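Local atomic coordinates of geranyltranstransferase (Legionella pneumophila subsp. pneumophila, PDB entry 3LOM), a protein that probably condenses isopentenyl diphosphate with allylic diphosphates to make farnesyl diphosphate, a magnesium-dependent step of isoprenoid biosynthesis. Residues A[80-83]-A[84-87]; A[23-26]-A[27-30]; A[210-213]-A[214-218]; A[185-188]-A[189-193]. All coordinates share one frame; numbering follows the deposited sequence.

Contact 1 (A[80-83]-A[84-87]); sequences ELTH and CYSL
His83 and Leu87, one helical turn apart, make the main side-chain contact. Leu87 CD1 lies over one face of the His83 ring, 3.9 Å from its centroid, in a CH-pi contact. The nearest ring atom is NE2, 3.5 Å from that methyl, so the leucine sits off-centre, toward the rim. With chi1 near 180° (178°) the His83 ring lies beside its own carbonyl carbon and swings along the helix toward Leu87. The second methyl, Leu87 CD2, reaches His83 CE1 at 3.8 Å.

Hydrogen bonds make up the second group. His83 O is gripped twice, by Leu87 N at 3.1 Å and by Ser86 OG at 2.9 Å. The Leu87 N-H lies in the carbonyl plane, while the serine hydroxyl comes from a tilted direction. Ser86 thus folds its hydroxyl back onto its own helix. Cys84 N to Glu80 O, at 2.7 Å, is the shortest of the backbone bonds; Tyr85 N and Ser86 N continue the i to i+4 pattern, and Thr82 OG1 binds Ala78 O one turn earlier.

Packing completes the contact. Tyr85 CD2 comes close to Thr82 O, 3.1 Å away, with the oxygen oblique to the ring. The His83 side chain touches Arg54 of helix 53-64 and lies close to a bound phosphate ion, consistent with the isopentenyl diphosphate pocket of this family. Cys84 and Leu81 pack on helix 36-46, Thr82 on helices 113-135 and 141-155, and Tyr85 on helix 113-135, on His89 edge-to-face, and on Asp121 of the second subunit.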
ATOM      1  N   GLU A  80       1.575  10.145   8.004  1.00 50.66           N
ATOM      2  CA  GLU A  80       0.256  10.750   7.861  1.00 38.25           C
ATOM      3  C   GLU A  80      -0.495  10.194   6.676  1.00 34.94           C
ATOM      4  O   GLU A  80      -1.690   9.961   6.780  1.00 46.62           O
ATOM      5  CB  GLU A  80       0.304  12.272   7.771  1.00 50.48           C
ATOM      6  CG  GLU A  80      -0.426  12.982   8.908  1.00 55.06           C
ATOM      7  CD  GLU A  80      -1.761  12.363   9.282  1.00 65.34           C
ATOM      8  OE1 GLU A  80      -1.881  11.850  10.420  1.00 77.71           O
ATOM      9  OE2 GLU A  80      -2.686  12.390   8.448  1.00 81.37           O
ATOM     10  N   LEU A  81       0.212   9.978   5.564  1.00 38.82           N
ATOM     11  CA  LEU A  81      -0.376   9.355   4.377  1.00 40.96           C
ATOM     12  C   LEU A  81      -0.931   7.961   4.681  1.00 45.30           C
ATOM     13  O   LEU A  81      -2.057   7.644   4.274  1.00 46.52           O
ATOM     14  CB  LEU A  81       0.634   9.290   3.222  1.00 42.11           C
ATOM     15  CG  LEU A  81       0.898  10.561   2.405  1.00 43.58           C
ATOM     16  CD1 LEU A  81       2.192  10.425   1.625  1.00 36.27           C
ATOM     17  CD2 LEU A  81      -0.256  10.859   1.466  1.00 48.84           C
ATOM     18  N   THR A  82      -0.153   7.149   5.409  1.00 43.39           N
ATOM     19  CA  THR A  82      -0.601   5.814   5.852  1.00 37.95           C
ATOM     20  C   THR A  82      -1.805   5.924   6.793  1.00 29.82           C
ATOM     21  O   THR A  82      -2.830   5.301   6.550  1.00 35.11           O
ATOM     22  CB  THR A  82       0.542   4.975   6.501  1.00 38.77           C
ATOM     23  OG1 THR A  82       1.641   4.856   5.583  1.00 41.74           O
ATOM     24  CG2 THR A  82       0.047   3.566   6.858  1.00 48.68           C
ATOM     25  N   HIS A  83      -1.694   6.752   7.828  1.00 31.66           N
ATOM     26  CA  HIS A  83      -2.804   6.979   8.758  1.00 29.68           C
ATOM     27  C   HIS A  83      -4.067   7.436   8.034  1.00 40.83           C
ATOM     28  O   HIS A  83      -5.147   6.892   8.278  1.00 47.19           O
ATOM     29  CB  HIS A  83      -2.405   7.994   9.833  1.00 37.17           C
ATOM     30  CG  HIS A  83      -3.496   8.315  10.811  1.00 36.41           C
ATOM     31  ND1 HIS A  83      -4.163   7.346  11.531  1.00 43.07           N
ATOM     32  CD2 HIS A  83      -4.018   9.500  11.204  1.00 40.44           C
ATOM     33  CE1 HIS A  83      -5.055   7.921  12.320  1.00 42.50           C
ATOM     34  NE2 HIS A  83      -4.988   9.228  12.140  1.00 48.16           N
ATOM     35  N   CYS A  84      -3.913   8.400   7.121  1.00 41.60           N
ATOM     36  CA  CYS A  84      -5.042   8.978   6.391  1.00 31.57           C
ATOM     37  C   CYS A  84      -5.739   7.967   5.496  1.00 25.53           C
ATOM     38  O   CYS A  84      -6.970   7.891   5.518  1.00 35.71           O
ATOM     39  CB  CYS A  84      -4.629  10.220   5.578  1.00 40.96           C
ATOM     40  SG  CYS A  84      -6.022  11.112   4.835  1.00 46.38           S
ATOM     41  N   TYR A  85      -4.968   7.194   4.725  1.00 30.86           N
ATOM     42  CA  TYR A  85      -5.532   6.088   3.932  1.00 36.22           C
ATOM     43  C   TYR A  85      -6.419   5.173   4.782  1.00 38.73           C
ATOM     44  O   TYR A  85      -7.554   4.867   4.397  1.00 43.34           O
ATOM     45  CB  TYR A  85      -4.437   5.296   3.183  1.00 40.57           C
ATOM     46  CG  TYR A  85      -4.358   3.800   3.491  1.00 46.40           C
ATOM     47  CD1 TYR A  85      -5.355   2.906   3.078  1.00 43.82           C
ATOM     48  CD2 TYR A  85      -3.273   3.285   4.196  1.00 47.21           C
ATOM     49  CE1 TYR A  85      -5.275   1.553   3.384  1.00 50.65           C
ATOM     50  CE2 TYR A  85      -3.180   1.939   4.497  1.00 40.34           C
ATOM     51  CZ  TYR A  85      -4.176   1.078   4.088  1.00 38.30           C
ATOM     52  OH  TYR A  85      -4.072  -0.258   4.395  1.00 49.14           O
ATOM     53  N   SER A  86      -5.920   4.762   5.946  1.00 39.90           N
ATOM     54  CA  SER A  86      -6.688   3.858   6.787  1.00 39.03           C
ATOM     55  C   SER A  86      -7.982   4.489   7.280  1.00 39.41           C
ATOM     56  O   SER A  86      -9.001   3.813   7.317  1.00 45.49           O
ATOM     57  CB  SER A  86      -5.850   3.312   7.945  1.00 37.31           C
ATOM     58  OG  SER A  86      -5.765   4.213   9.032  1.00 43.06           O
ATOM     59  N   LEU A  87      -7.953   5.778   7.624  1.00 42.12           N
ATOM     60  CA  LEU A  87      -9.168   6.475   8.072  1.00 46.42           C
ATOM     61  C   LEU A  87     -10.235   6.546   6.973  1.00 43.49           C
ATOM     62  O   LEU A  87     -11.414   6.322   7.236  1.00 46.57           O
ATOM     63  CB  LEU A  87      -8.850   7.887   8.567  1.00 48.66           C
ATOM     64  CG  LEU A  87      -7.979   8.101   9.807  1.00 57.26           C
ATOM     65  CD1 LEU A  87      -7.669   9.584   9.931  1.00 60.06           C
ATOM     66  CD2 LEU A  87      -8.654   7.590  11.073  1.00 58.86           C
TER

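Contact 2 (A[23-26]-A[27-30]); sequences YLEQ and LLNE
Leu28 N donates to Leu24 O at 2.8 Å, the shortest bond between 23-26 and 27-30. Asn29 N to Glu25 O and Leu27 N to Tyr23 O repeat the i to i+4 spacing. Glu30 N instead bonds to Leu27 O, one residue closer.

Leucine and tyrosine carry the apolar side. A chi1 of -176° sets the Leu27 branch beside its carbonyl carbon, and CD2 points back along the helix. That methyl meets Tyr23 CE1 at 4.1 Å and Leu24 CD2 at 4.2 Å. Leu27 continues onto Val130, and Leu28 onto Leu126 and Phe47.

The polar side is looser. The Glu25 carboxylate and the Asn29 amide are turned 82° against each other. Glu25 OE1 and Asn29 OD1 are 3.5 Å apart, but both are acceptors and form no bond. Glu30 CG lies 3.4 Å from Gln26 O. Its carboxylate turns to Arg134 in a salt bridge, and Tyr23 OH makes a weak bond to the same arginine.

This is the amphipathic end region of helix 5-28, with Leu27 and Leu28 turned to helices 69-91 and 113-135 of the all-alpha isoprenoid synthase fold.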
ATOM      1  N   TYR A  23       4.790  20.967   3.749  1.00 49.08           N
ATOM      2  CA  TYR A  23       5.585  19.928   3.099  1.00 46.30           C
ATOM      3  C   TYR A  23       4.715  18.963   2.295  1.00 41.39           C
ATOM      4  O   TYR A  23       5.145  18.477   1.255  1.00 42.95           O
ATOM      5  CB  TYR A  23       6.469  19.163   4.099  1.00 54.88           C
ATOM      6  CG  TYR A  23       7.432  18.212   3.419  1.00 59.19           C
ATOM      7  CD1 TYR A  23       7.150  16.846   3.318  1.00 53.85           C
ATOM      8  CD2 TYR A  23       8.611  18.683   2.844  1.00 55.96           C
ATOM      9  CE1 TYR A  23       8.029  15.976   2.664  1.00 37.60           C
ATOM     10  CE2 TYR A  23       9.486  17.826   2.197  1.00 47.93           C
ATOM     11  CZ  TYR A  23       9.189  16.474   2.115  1.00 48.42           C
ATOM     12  OH  TYR A  23      10.056  15.625   1.474  1.00 71.76           O
ATOM     13  N   LEU A  24       3.497  18.697   2.771  1.00 45.49           N
ATOM     14  CA  LEU A  24       2.561  17.827   2.044  1.00 52.48           C
ATOM     15  C   LEU A  24       2.068  18.439   0.734  1.00 50.33           C
ATOM     16  O   LEU A  24       2.014  17.741  -0.281  1.00 48.97           O
ATOM     17  CB  LEU A  24       1.364  17.421   2.915  1.00 54.58           C
ATOM     18  CG  LEU A  24       1.399  16.048   3.588  1.00 64.00           C
ATOM     19  CD1 LEU A  24       0.117  15.814   4.388  1.00 65.50           C
ATOM     20  CD2 LEU A  24       1.614  14.934   2.560  1.00 44.48           C
ATOM     21  N   GLU A  25       1.717  19.729   0.775  1.00 51.91           N
ATOM     22  CA  GLU A  25       1.305  20.488  -0.415  1.00 52.02           C
ATOM     23  C   GLU A  25       2.335  20.445  -1.520  1.00 52.59           C
ATOM     24  O   GLU A  25       2.010  20.102  -2.663  1.00 52.92           O
ATOM     25  CB  GLU A  25       1.030  21.954  -0.073  1.00 54.53           C
ATOM     26  CG  GLU A  25      -0.433  22.299   0.091  1.00 65.72           C
ATOM     27  CD  GLU A  25      -1.264  21.948  -1.128  1.00 66.00           C
ATOM     28  OE1 GLU A  25      -1.257  22.699  -2.124  1.00 61.25           O
ATOM     29  OE2 GLU A  25      -1.950  20.918  -1.075  1.00 68.16           O
ATOM     30  N   GLN A  26       3.573  20.788  -1.164  1.00 48.54           N
ATOM     31  CA  GLN A  26       4.687  20.800  -2.099  1.00 57.97           C
ATOM     32  C   GLN A  26       4.851  19.430  -2.726  1.00 56.06           C
ATOM     33  O   GLN A  26       4.914  19.307  -3.950  1.00 58.32           O
ATOM     34  CB  GLN A  26       5.986  21.222  -1.398  1.00 62.03           C
ATOM     35  CG  GLN A  26       6.092  22.718  -1.105  1.00 83.97           C
ATOM     36  CD  GLN A  26       6.284  23.571  -2.360  1.00101.79           C
ATOM     37  OE1 GLN A  26       5.760  24.682  -2.448  1.00104.52           O
ATOM     38  NE2 GLN A  26       7.039  23.055  -3.329  1.00102.95           N
ATOM     39  N   LEU A  27       4.882  18.415  -1.865  1.00 57.33           N
ATOM     40  CA  LEU A  27       4.955  17.011  -2.259  1.00 58.32           C
ATOM     41  C   LEU A  27       3.855  16.609  -3.247  1.00 51.47           C
ATOM     42  O   LEU A  27       4.151  16.056  -4.309  1.00 46.52           O
ATOM     43  CB  LEU A  27       4.902  16.140  -1.001  1.00 62.93           C
ATOM     44  CG  LEU A  27       5.041  14.623  -1.032  1.00 73.72           C
ATOM     45  CD1 LEU A  27       6.249  14.188  -1.844  1.00 85.00           C
ATOM     46  CD2 LEU A  27       5.150  14.144   0.406  1.00 86.08           C
ATOM     47  N   LEU A  28       2.603  16.910  -2.901  1.00 43.43           N
ATOM     48  CA  LEU A  28       1.452  16.612  -3.768  1.00 47.05           C
ATOM     49  C   LEU A  28       1.513  17.310  -5.128  1.00 52.47           C
ATOM     50  O   LEU A  28       1.186  16.709  -6.154  1.00 53.71           O
ATOM     51  CB  LEU A  28       0.126  16.926  -3.060  1.00 35.04           C
ATOM     52  CG  LEU A  28      -0.361  15.923  -2.010  1.00 59.73           C
ATOM     53  CD1 LEU A  28      -1.546  16.477  -1.248  1.00 57.46           C
ATOM     54  CD2 LEU A  28      -0.709  14.568  -2.635  1.00 67.03           C
ATOM     55  N   ASN A  29       1.972  18.563  -5.132  1.00 61.86           N
ATOM     56  CA  ASN A  29       2.038  19.371  -6.357  1.00 64.05           C
ATOM     57  C   ASN A  29       3.176  18.952  -7.304  1.00 64.92           C
ATOM     58  O   ASN A  29       3.286  19.481  -8.409  1.00 68.85           O
ATOM     59  CB  ASN A  29       2.127  20.881  -6.037  1.00 62.56           C
ATOM     60  CG  ASN A  29       0.885  21.434  -5.289  1.00 75.63           C
ATOM     61  OD1 ASN A  29       0.904  22.580  -4.840  1.00 92.16           O
ATOM     62  ND2 ASN A  29      -0.175  20.632  -5.151  1.00 55.15           N
ATOM     63  N   GLU A  30       4.006  18.001  -6.872  1.00 66.45           N
ATOM     64  CA  GLU A  30       5.124  17.501  -7.683  1.00 67.49           C
ATOM     65  C   GLU A  30       4.848  16.171  -8.382  1.00 69.06           C
ATOM     66  O   GLU A  30       5.394  15.925  -9.457  1.00 78.80           O
ATOM     67  CB  GLU A  30       6.402  17.386  -6.848  1.00 62.79           C
ATOM     68  CG  GLU A  30       7.059  18.721  -6.546  1.00 74.92           C
ATOM     69  CD  GLU A  30       8.204  18.602  -5.561  1.00 90.29           C
ATOM     70  OE1 GLU A  30       9.131  17.803  -5.819  1.00 86.37           O
ATOM     71  OE2 GLU A  30       8.176  19.314  -4.531  1.00 90.56           O
TER

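Contact 3 (A[210-213]-A[214-218]); sequences QIKS and ALRTY
Lys212 and Arg216 both carry CG anti to the carbonyl carbon (chi1 -69° and -75°). Both chains then run out extended, side by side and in the same direction. This is an i to i+4 pair on helix 209-236, one of the long helices of the isoprenoid synthase fold. Lys212 CB lies over one face of the Arg216 guanidinium, toward its rim, 3.9 Å from NH1. The aliphatic part of the lysine thus meets the flat group. The two charges stay apart, with Lys212 NZ 5.3 Å from Arg216 NH2. Arg216 NE forms a salt bridge with Glu198 of helix 178-201, which would probably offset the nearby positive charge. The base of the arginine also lies close to the helix backbone, Arg216 CG being 3.3 Å from Lys212 O.

Thr217 folds back in a different way. Its OG1 stands beside its own backbone N (chi1 -56°) and donates to Ser213 O at 2.8 Å, nearly along the C=O axis. Thr217 N reaches the same oxygen at 3.1 Å from above the carbonyl plane. Two donors of one residue therefore grip one acceptor.

The backbone is regular at Arg216 N, which bonds to Lys212 O. It is less so at Ala214 N, which makes only weak bonds, to Gln210 O and Ile211 O. Leu215 packs on Leu201 of helix 178-201. Ile211 covers Ile65 and Phe284, and Tyr218 OH bonds to Thr295 OG1. The small Ala214 side chain rests on the preceding turn, its CB 3.4 Å from both Gln210 O and Ile211 O.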
ATOM      1  N   GLN A 210      19.486   2.193  25.763  1.00 84.19           N
ATOM      2  CA  GLN A 210      18.787   2.868  26.851  1.00 82.78           C
ATOM      3  C   GLN A 210      17.903   3.974  26.294  1.00 81.25           C
ATOM      4  O   GLN A 210      16.883   4.326  26.892  1.00 77.62           O
ATOM      5  CB  GLN A 210      19.786   3.443  27.863  1.00 84.29           C
ATOM      6  CG  GLN A 210      20.486   2.400  28.752  1.00 96.55           C
ATOM      7  CD  GLN A 210      21.534   1.560  28.013  1.00109.71           C
ATOM      8  OE1 GLN A 210      21.493   0.329  28.046  1.00114.01           O
ATOM      9  NE2 GLN A 210      22.468   2.227  27.337  1.00103.36           N
ATOM     10  N   ILE A 211      18.317   4.522  25.152  1.00 82.30           N
ATOM     11  CA  ILE A 211      17.529   5.511  24.417  1.00 80.40           C
ATOM     12  C   ILE A 211      16.367   4.818  23.695  1.00 73.02           C
ATOM     13  O   ILE A 211      15.213   5.226  23.856  1.00 67.82           O
ATOM     14  CB  ILE A 211      18.411   6.342  23.421  1.00 82.49           C
ATOM     15  CG1 ILE A 211      19.419   7.236  24.167  1.00 83.92           C
ATOM     16  CG2 ILE A 211      17.554   7.184  22.480  1.00 86.71           C
ATOM     17  CD1 ILE A 211      18.832   8.155  25.244  1.00 83.32           C
ATOM     18  N   LYS A 212      16.689   3.772  22.927  1.00 67.74           N
ATOM     19  CA  LYS A 212      15.710   2.935  22.221  1.00 65.07           C
ATOM     20  C   LYS A 212      14.553   2.506  23.114  1.00 68.52           C
ATOM     21  O   LYS A 212      13.391   2.756  22.797  1.00 74.22           O
ATOM     22  CB  LYS A 212      16.385   1.687  21.638  1.00 66.41           C
ATOM     23  CG  LYS A 212      17.340   1.950  20.477  1.00 67.09           C
ATOM     24  CD  LYS A 212      17.919   0.643  19.951  1.00 66.99           C
ATOM     25  CE  LYS A 212      18.906   0.889  18.825  1.00 86.57           C
ATOM     26  NZ  LYS A 212      19.448  -0.385  18.271  1.00 92.74           N
ATOM     27  N   SER A 213      14.889   1.896  24.248  1.00 69.68           N
ATOM     28  CA  SER A 213      13.909   1.421  25.223  1.00 69.95           C
ATOM     29  C   SER A 213      13.067   2.532  25.858  1.00 68.09           C
ATOM     30  O   SER A 213      11.920   2.296  26.245  1.00 70.01           O
ATOM     31  CB  SER A 213      14.612   0.611  26.315  1.00 65.22           C
ATOM     32  OG  SER A 213      13.876   0.645  27.525  1.00 69.72           O
ATOM     33  N   ALA A 214      13.639   3.728  25.975  1.00 65.78           N
ATOM     34  CA  ALA A 214      12.931   4.873  26.549  1.00 67.35           C
ATOM     35  C   ALA A 214      11.866   5.426  25.598  1.00 67.51           C
ATOM     36  O   ALA A 214      10.802   5.868  26.040  1.00 71.38           O
ATOM     37  CB  ALA A 214      13.911   5.970  26.957  1.00 66.67           C
ATOM     38  N   LEU A 215      12.155   5.401  24.298  1.00 58.90           N
ATOM     39  CA  LEU A 215      11.190   5.847  23.292  1.00 61.16           C
ATOM     40  C   LEU A 215      10.067   4.820  23.163  1.00 60.27           C
ATOM     41  O   LEU A 215       8.882   5.170  23.249  1.00 52.94           O
ATOM     42  CB  LEU A 215      11.871   6.097  21.940  1.00 59.44           C
ATOM     43  CG  LEU A 215      12.816   7.303  21.829  1.00 60.91           C
ATOM     44  CD1 LEU A 215      13.468   7.344  20.462  1.00 62.00           C
ATOM     45  CD2 LEU A 215      12.104   8.627  22.113  1.00 52.73           C
ATOM     46  N   ARG A 216      10.466   3.557  23.000  1.00 57.05           N
ATOM     47  CA  ARG A 216       9.562   2.404  22.925  1.00 55.86           C
ATOM     48  C   ARG A 216       8.540   2.323  24.060  1.00 55.11           C
ATOM     49  O   ARG A 216       7.377   1.993  23.822  1.00 61.95           O
ATOM     50  CB  ARG A 216      10.369   1.105  22.824  1.00 56.33           C
ATOM     51  CG  ARG A 216      10.972   0.894  21.449  1.00 52.82           C
ATOM     52  CD  ARG A 216      12.148  -0.063  21.450  1.00 57.92           C
ATOM     53  NE  ARG A 216      12.701  -0.205  20.103  1.00 55.98           N
ATOM     54  CZ  ARG A 216      13.783  -0.912  19.790  1.00 64.10           C
ATOM     55  NH1 ARG A 216      14.464  -1.559  20.728  1.00 72.38           N
ATOM     56  NH2 ARG A 216      14.190  -0.966  18.528  1.00 64.35           N
ATOM     57  N   THR A 217       8.970   2.647  25.277  1.00 59.31           N
ATOM     58  CA  THR A 217       8.074   2.688  26.435  1.00 54.91           C
ATOM     59  C   THR A 217       7.081   3.850  26.321  1.00 58.15           C
ATOM     60  O   THR A 217       5.874   3.651  26.506  1.00 56.23           O
ATOM     61  CB  THR A 217       8.864   2.748  27.766  1.00 53.84           C
ATOM     62  OG1 THR A 217       9.767   1.641  27.828  1.00 62.96           O
ATOM     63  CG2 THR A 217       7.933   2.692  28.977  1.00 46.44           C
ATOM     64  N   TYR A 218       7.581   5.049  25.998  1.00 58.88           N
ATOM     65  CA  TYR A 218       6.703   6.201  25.751  1.00 52.44           C
ATOM     66  C   TYR A 218       5.663   5.860  24.680  1.00 47.79           C
ATOM     67  O   TYR A 218       4.474   6.050  24.900  1.00 43.84           O
ATOM     68  CB  TYR A 218       7.492   7.465  25.367  1.00 52.11           C
ATOM     69  CG  TYR A 218       6.602   8.676  25.150  1.00 57.76           C
ATOM     70  CD1 TYR A 218       6.115   9.412  26.228  1.00 56.51           C
ATOM     71  CD2 TYR A 218       6.229   9.076  23.864  1.00 66.87           C
ATOM     72  CE1 TYR A 218       5.284  10.514  26.035  1.00 59.70           C
ATOM     73  CE2 TYR A 218       5.399  10.178  23.657  1.00 52.14           C
ATOM     74  CZ  TYR A 218       4.934  10.891  24.745  1.00 58.47           C
ATOM     75  OH  TYR A 218       4.118  11.974  24.547  1.00 51.40           O
TER

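Contact 4 (A[185-188]-A[189-193]); sequences HLLK and TGKLI
Lys191 lies along the turn before it, reaching back over Leu186 and Leu187. Its CB is 3.8 Å from Leu186 O, and its CG comes to 3.2 Å from the same oxygen. CG also faces Leu186 CD1, 4.3 Å away. Bends at chi2 (-114°) and chi4 keep the chain alongside Leu187, where Lys191 CE meets Leu187 CD2 at 4.1 Å. At the tip, NZ makes a weak hydrogen bond to Ser158 O.

The backbone beneath is widened. Gly190 N bonds to His185 O and Lys191 N to Leu186 O, both i to i+5. This is a pi-type turn. His185 O takes Thr189 N as well, so two amides grip it, each at 2.9 Å. Gly190 has no side chain, and its CA comes within 3.9 Å of Leu186 CA. A water sits in the widened part, giving a proton to Leu187 O and accepting one from Leu192 N at 2.8 Å. A second water lies in the plane of the His185 ring, at its edge, and bonds to ND1. Its very short 2.5 Å approach to Thr189 OG1 makes that link doubtful in detail.

Lys188 runs out extended to Gln164, with a long, weak ion pair to Asp167. Leu187 packs on Pro34 of the second subunit. A lysine-threonine pair at a widened, pi-type turn of the helix is characteristic of farnesyl diphosphate synthases, where it probably borders the allylic diphosphate site.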
ATOM      1  N   HIS A 185      -6.281  -3.358  19.855  1.00 48.22           N
ATOM      2  CA  HIS A 185      -5.861  -1.955  19.783  1.00 44.58           C
ATOM      3  C   HIS A 185      -4.372  -1.763  19.500  1.00 47.78           C
ATOM      4  O   HIS A 185      -3.985  -0.788  18.847  1.00 52.57           O
ATOM      5  CB  HIS A 185      -6.258  -1.207  21.054  1.00 44.55           C
ATOM      6  CG  HIS A 185      -7.731  -0.979  21.181  1.00 50.52           C
ATOM      7  ND1 HIS A 185      -8.485  -0.402  20.180  1.00 47.46           N
ATOM      8  CD2 HIS A 185      -8.589  -1.238  22.195  1.00 48.95           C
ATOM      9  CE1 HIS A 185      -9.747  -0.333  20.566  1.00 51.87           C
ATOM     10  NE2 HIS A 185      -9.834  -0.822  21.790  1.00 63.20           N
ATOM     11  N   LEU A 186      -3.546  -2.690  19.987  1.00 48.53           N
ATOM     12  CA  LEU A 186      -2.113  -2.681  19.698  1.00 44.06           C
ATOM     13  C   LEU A 186      -1.878  -2.952  18.215  1.00 46.80           C
ATOM     14  O   LEU A 186      -1.024  -2.324  17.596  1.00 52.18           O
ATOM     15  CB  LEU A 186      -1.359  -3.713  20.559  1.00 49.14           C
ATOM     16  CG  LEU A 186       0.108  -4.042  20.211  1.00 54.97           C
ATOM     17  CD1 LEU A 186       1.031  -2.815  20.270  1.00 60.77           C
ATOM     18  CD2 LEU A 186       0.654  -5.159  21.096  1.00 62.46           C
ATOM     19  N   LEU A 187      -2.647  -3.875  17.645  1.00 46.33           N
ATOM     20  CA  LEU A 187      -2.494  -4.187  16.230  1.00 50.55           C
ATOM     21  C   LEU A 187      -3.043  -3.061  15.350  1.00 48.35           C
ATOM     22  O   LEU A 187      -2.410  -2.695  14.367  1.00 43.29           O
ATOM     23  CB  LEU A 187      -3.150  -5.525  15.882  1.00 47.56           C
ATOM     24  CG  LEU A 187      -2.611  -6.795  16.537  1.00 48.66           C
ATOM     25  CD1 LEU A 187      -3.662  -7.889  16.454  1.00 43.10           C
ATOM     26  CD2 LEU A 187      -1.288  -7.237  15.926  1.00 34.93           C
ATOM     27  N   LYS A 188      -4.189  -2.500  15.737  1.00 48.58           N
ATOM     28  CA  LYS A 188      -4.868  -1.468  14.948  1.00 51.36           C
ATOM     29  C   LYS A 188      -4.156  -0.110  14.971  1.00 52.14           C
ATOM     30  O   LYS A 188      -3.859   0.453  13.914  1.00 51.43           O
ATOM     31  CB  LYS A 188      -6.332  -1.311  15.379  1.00 47.77           C
ATOM     32  CG  LYS A 188      -7.066  -0.219  14.609  1.00 43.07           C
ATOM     33  CD  LYS A 188      -8.538  -0.160  14.929  1.00 41.36           C
ATOM     34  CE  LYS A 188      -9.129   1.125  14.368  1.00 49.55           C
ATOM     35  NZ  LYS A 188     -10.612   1.100  14.335  1.00 39.70           N
ATOM     36  N   THR A 189      -3.879   0.406  16.165  1.00 49.16           N
ATOM     37  CA  THR A 189      -3.245   1.715  16.298  1.00 41.81           C
ATOM     38  C   THR A 189      -1.887   1.714  16.992  1.00 48.25           C
ATOM     39  O   THR A 189      -1.036   2.562  16.691  1.00 50.88           O
ATOM     40  CB  THR A 189      -4.164   2.719  17.005  1.00 45.66           C
ATOM     41  OG1 THR A 189      -4.796   2.078  18.110  1.00 41.52           O
ATOM     42  CG2 THR A 189      -5.233   3.236  16.048  1.00 40.36           C
ATOM     43  N   GLY A 190      -1.684   0.767  17.908  1.00 42.10           N
ATOM     44  CA  GLY A 190      -0.478   0.723  18.728  1.00 36.24           C
ATOM     45  C   GLY A 190       0.813   0.671  17.937  1.00 43.28           C
ATOM     46  O   GLY A 190       1.750   1.440  18.203  1.00 41.48           O
ATOM     47  N   LYS A 191       0.843  -0.224  16.954  1.00 37.63           N
ATOM     48  CA  LYS A 191       2.011  -0.441  16.090  1.00 49.17           C
ATOM     49  C   LYS A 191       2.352   0.753  15.197  1.00 55.99           C
ATOM     50  O   LYS A 191       3.534   1.003  14.926  1.00 60.74           O
ATOM     51  CB  LYS A 191       1.802  -1.677  15.212  1.00 42.29           C
ATOM     52  CG  LYS A 191       1.643  -2.976  15.984  1.00 50.60           C
ATOM     53  CD  LYS A 191       2.780  -3.932  15.738  1.00 67.53           C
ATOM     54  CE  LYS A 191       2.370  -5.336  16.140  1.00 58.68           C
ATOM     55  NZ  LYS A 191       3.032  -6.350  15.280  1.00 75.36           N
ATOM     56  N   LEU A 192       1.327   1.473  14.731  1.00 49.43           N
ATOM     57  CA  LEU A 192       1.553   2.639  13.873  1.00 49.90           C
ATOM     58  C   LEU A 192       2.100   3.818  14.678  1.00 42.87           C
ATOM     59  O   LEU A 192       3.033   4.476  14.238  1.00 45.49           O
ATOM     60  CB  LEU A 192       0.293   3.040  13.094  1.00 51.76           C
ATOM     61  CG  LEU A 192       0.538   3.916  11.857  1.00 60.64           C
ATOM     62  CD1 LEU A 192       1.275   3.129  10.769  1.00 50.54           C
ATOM     63  CD2 LEU A 192      -0.763   4.516  11.316  1.00 52.30           C
ATOM     64  N   ILE A 193       1.516   4.068  15.851  1.00 42.24           N
ATOM     65  CA  ILE A 193       2.051   5.046  16.809  1.00 44.75           C
ATOM     66  C   ILE A 193       3.493   4.720  17.222  1.00 52.71           C
ATOM     67  O   ILE A 193       4.342   5.618  17.291  1.00 57.26           O
ATOM     68  CB  ILE A 193       1.124   5.204  18.031  1.00 36.84           C
ATOM     69  CG1 ILE A 193      -0.140   5.959  17.607  1.00 49.84           C
ATOM     70  CG2 ILE A 193       1.828   5.944  19.166  1.00 42.33           C
ATOM     71  CD1 ILE A 193      -1.335   5.777  18.516  1.00 55.79           C
TER
HETATM   72  O   HOH W   1      -6.992   0.879  18.029  1.00 44.35           O
HETATM   73  O   HOH W   2      -1.120   0.168  14.120  1.00 46.24           O

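Contact 1 is the buried one. Contacts 2, 3 and 4 are partly buried, and contacts 2 and 3 lie farther from the chain centre. Contacts 1 and 4 belong to the same core: Leu192 packs on Thr82 and His83, joining helices 69-91 and 178-201. Contact 3 lies on the next helix after contact 4, about 17 Å away between centres. Contact 2 sits across the fold, some 32 Å from contact 3 between centres. The chemistry follows the place. Near the probable substrate pocket, contact 1 sets a histidine ring against a leucine and contact 4 has a widened, hydrated turn. The outer contacts 2 and 3 carry charged side chains, Glu30 and Arg216, which pair with residues of other helices.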